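Local coordinates for protein bazooka, isoform C,LD29223p (Drosophila melanogaster, PDB 5OAK) that is the fly Par3 cell polarity protein, whose first PDZ domain binds the PDZ-binding motif of Par6, and which probably binds phosphatidylinositol and phosphatidic acid, at residues Leu34-Glu39 with Leu49-Arg54. Residues are numbered along the deposited sequence; the frame is centred on the assembly and turned at random.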
loop_
_atom_site.group_PDB
_atom_site.type_symbol
_atom_site.label_atom_id
_atom_site.label_comp_id
_atom_site.label_asym_id
_atom_site.label_seq_id
_atom_site.Cartn_x
_atom_site.Cartn_y
_atom_site.Cartn_z
ATOM N N LEU A 34 -5.085 3.098 -4.133
ATOM C CA LEU A 34 -6.376 3.078 -3.437
ATOM C C LEU A 34 -6.633 1.682 -2.882
ATOM O O LEU A 34 -6.578 0.702 -3.597
ATOM C CB LEU A 34 -7.482 3.494 -4.421
ATOM C CG LEU A 34 -8.893 3.676 -3.917
ATOM C CD1 LEU A 34 -8.955 4.734 -2.849
ATOM C CD2 LEU A 34 -9.736 4.074 -5.133
ATOM N N VAL A 35 -6.896 1.575 -1.588
ATOM C CA VAL A 35 -7.160 0.256 -1.008
ATOM C C VAL A 35 -8.588 -0.190 -1.345
ATOM O O VAL A 35 -9.554 0.511 -1.027
ATOM C CB VAL A 35 -6.925 0.306 0.521
ATOM C CG1 VAL A 35 -7.286 -1.077 1.181
ATOM C CG2 VAL A 35 -5.450 0.678 0.801
ATOM N N GLN A 36 -8.726 -1.341 -2.008
ATOM C CA GLN A 36 -10.061 -1.825 -2.334
ATOM C C GLN A 36 -10.568 -2.819 -1.302
ATOM O O GLN A 36 -11.756 -2.865 -1.000
ATOM C CB GLN A 36 -10.058 -2.485 -3.711
ATOM C CG GLN A 36 -9.756 -1.542 -4.859
ATOM C CD GLN A 36 -10.829 -0.486 -5.032
ATOM O OE1 GLN A 36 -10.672 0.652 -4.594
ATOM N NE2 GLN A 36 -11.928 -0.861 -5.675
ATOM N N HIS A 37 -9.694 -3.593 -0.711
ATOM C CA HIS A 37 -10.148 -4.612 0.213
ATOM C C HIS A 37 -9.047 -4.938 1.178
ATOM O O HIS A 37 -7.867 -4.891 0.798
ATOM C CB HIS A 37 -10.558 -5.871 -0.531
ATOM C CG HIS A 37 -11.267 -6.846 0.329
ATOM N ND1 HIS A 37 -10.691 -8.032 0.744
ATOM C CD2 HIS A 37 -12.488 -6.791 0.912
ATOM C CE1 HIS A 37 -11.548 -8.694 1.504
ATOM N NE2 HIS A 37 -12.641 -7.964 1.626
ATOM N N VAL A 38 -9.447 -5.220 2.422
ATOM C CA VAL A 38 -8.517 -5.649 3.457
ATOM C C VAL A 38 -9.109 -6.938 4.039
ATOM O O VAL A 38 -10.287 -6.968 4.476
ATOM C CB VAL A 38 -8.355 -4.583 4.554
ATOM C CG1 VAL A 38 -7.390 -5.075 5.611
ATOM C CG2 VAL A 38 -7.831 -3.258 3.936
ATOM N N GLU A 39 -8.308 -8.003 4.059
ATOM C CA GLU A 39 -8.799 -9.305 4.506
ATOM C C GLU A 39 -8.953 -9.308 6.015
ATOM O O GLU A 39 -8.056 -8.848 6.733
ATOM C CB GLU A 39 -7.817 -10.393 4.078
ATOM C CG GLU A 39 -7.587 -10.559 2.559
ATOM C CD GLU A 39 -8.830 -10.837 1.749
ATOM O OE1 GLU A 39 -9.786 -11.472 2.256
ATOM O OE2 GLU A 39 -8.823 -10.431 0.574
ATOM N N LEU A 49 -5.157 -0.624 8.173
ATOM C CA LEU A 49 -5.517 -0.302 6.793
ATOM C C LEU A 49 -7.013 -0.560 6.591
ATOM O O LEU A 49 -7.566 -1.556 7.106
ATOM C CB LEU A 49 -4.712 -1.162 5.810
ATOM C CG LEU A 49 -3.365 -0.639 5.373
ATOM C CD1 LEU A 49 -2.763 -1.670 4.460
ATOM C CD2 LEU A 49 -3.423 0.676 4.584
ATOM N N ARG A 50 -7.670 0.302 5.831
ATOM C CA ARG A 50 -9.105 0.193 5.544
ATOM C C ARG A 50 -9.415 0.455 4.086
ATOM O O ARG A 50 -8.689 1.194 3.409
ATOM C CB ARG A 50 -9.886 1.167 6.398
ATOM C CG ARG A 50 -9.770 0.823 7.861
ATOM C CD ARG A 50 -10.881 1.373 8.645
ATOM N NE ARG A 50 -10.676 2.786 8.869
ATOM C CZ ARG A 50 -9.980 3.298 9.878
ATOM N NH1 ARG A 50 -9.387 2.499 10.763
ATOM N NH2 ARG A 50 -9.891 4.618 9.998
ATOM N N ARG A 51 -10.500 -0.154 3.609
ATOM C CA ARG A 51 -11.029 0.145 2.289
ATOM C C ARG A 51 -11.150 1.672 2.088
ATOM O O ARG A 51 -11.553 2.404 3.008
ATOM C CB ARG A 51 -12.377 -0.542 2.094
ATOM C CG ARG A 51 -13.024 -0.212 0.754
ATOM C CD ARG A 51 -14.292 -1.022 0.500
ATOM N NE ARG A 51 -15.054 -0.479 -0.632
ATOM C CZ ARG A 51 -14.814 -0.712 -1.932
ATOM N NH1 ARG A 51 -13.802 -1.500 -2.327
ATOM N NH2 ARG A 51 -15.610 -0.154 -2.848
ATOM N N ASP A 52 -10.801 2.121 0.883
ATOM C CA ASP A 52 -10.807 3.541 0.482
ATOM C C ASP A 52 -9.668 4.398 1.094
ATOM O O ASP A 52 -9.580 5.588 0.782
ATOM C CB ASP A 52 -12.181 4.194 0.759
ATOM C CG ASP A 52 -13.294 3.605 -0.099
ATOM O OD1 ASP A 52 -13.044 3.298 -1.281
ATOM O OD2 ASP A 52 -14.423 3.441 0.425
ATOM N N ASP A 53 -8.750 3.799 1.864
ATOM C CA ASP A 53 -7.497 4.486 2.167
ATOM C C ASP A 53 -6.768 4.777 0.853
ATOM O O ASP A 53 -6.745 3.925 -0.036
ATOM C CB ASP A 53 -6.550 3.607 2.963
ATOM C CG ASP A 53 -6.918 3.443 4.421
ATOM O OD1 ASP A 53 -7.805 4.169 4.967
ATOM O OD2 ASP A 53 -6.218 2.597 5.043
ATOM N N ARG A 54 -6.125 5.930 0.762
ATOM C CA ARG A 54 -5.209 6.209 -0.330
ATOM C C ARG A 54 -3.791 6.171 0.219
ATOM O O ARG A 54 -3.424 6.977 1.064
ATOM C CB ARG A 54 -5.493 7.571 -0.961
ATOM C CG ARG A 54 -4.613 7.869 -2.163
ATOM C CD ARG A 54 -5.270 8.848 -3.121
ATOM N NE ARG A 54 -5.229 10.205 -2.601
ATOM C CZ ARG A 54 -4.393 11.147 -3.021
ATOM N NH1 ARG A 54 -4.436 12.350 -2.477
ATOM N NH2 ARG A 54 -3.516 10.889 -3.978
#
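Val35 is set against the type II turn from Arg50 to Asp53, within the PDZ part of this engineered fusion. Its backbone grips the turn twice. Val35 N donates to Asp53 O at 2.8 Å, almost in line with the carbonyl, and Asp52 N donates to Val35 O. The Val35 and Asp53 side chains run alongside each other. Val35 CG1, anti to the backbone N (chi1 177°), meets Arg50 O at 3.5 Å. Val35 CG2 touches Asp53 CB at 3.8 Å and reaches Leu49 CD2 more loosely. An alanine at Val35 would lose both methyls and would probably loosen the packing against Leu49 and the turn.

Arg51 runs extended from CG to NE and passes Gln36 at a slant. The Gln36 amide and the guanidinium are turned 60° apart. Arg51 NH1 donates to a lone pair of Gln36 O at 2.8 Å, with the oxygen in the guanidinium plane. Val38 CG2 packs on Leu49 O at 3.6 Å. Asp53 OD2 accepts Arg50 N from above the carboxylate plane, bracing the turn, while OD1 forms a salt bridge with Arg90.

The turn follows helix 43-46 and leads the chain into strand 54-58 of the PDZ sheet, antiparallel to strand 33-38. Leu34 and Arg54 form a non-hydrogen-bonded pair there. Strand 21-25 flanks strand 33-38, with a classic bulge at Gln36 and His37 facing Thr22. Helix 43-46 packs on Val38 and Leu49, and Leu49 also meets strands 7-12 and 83-89.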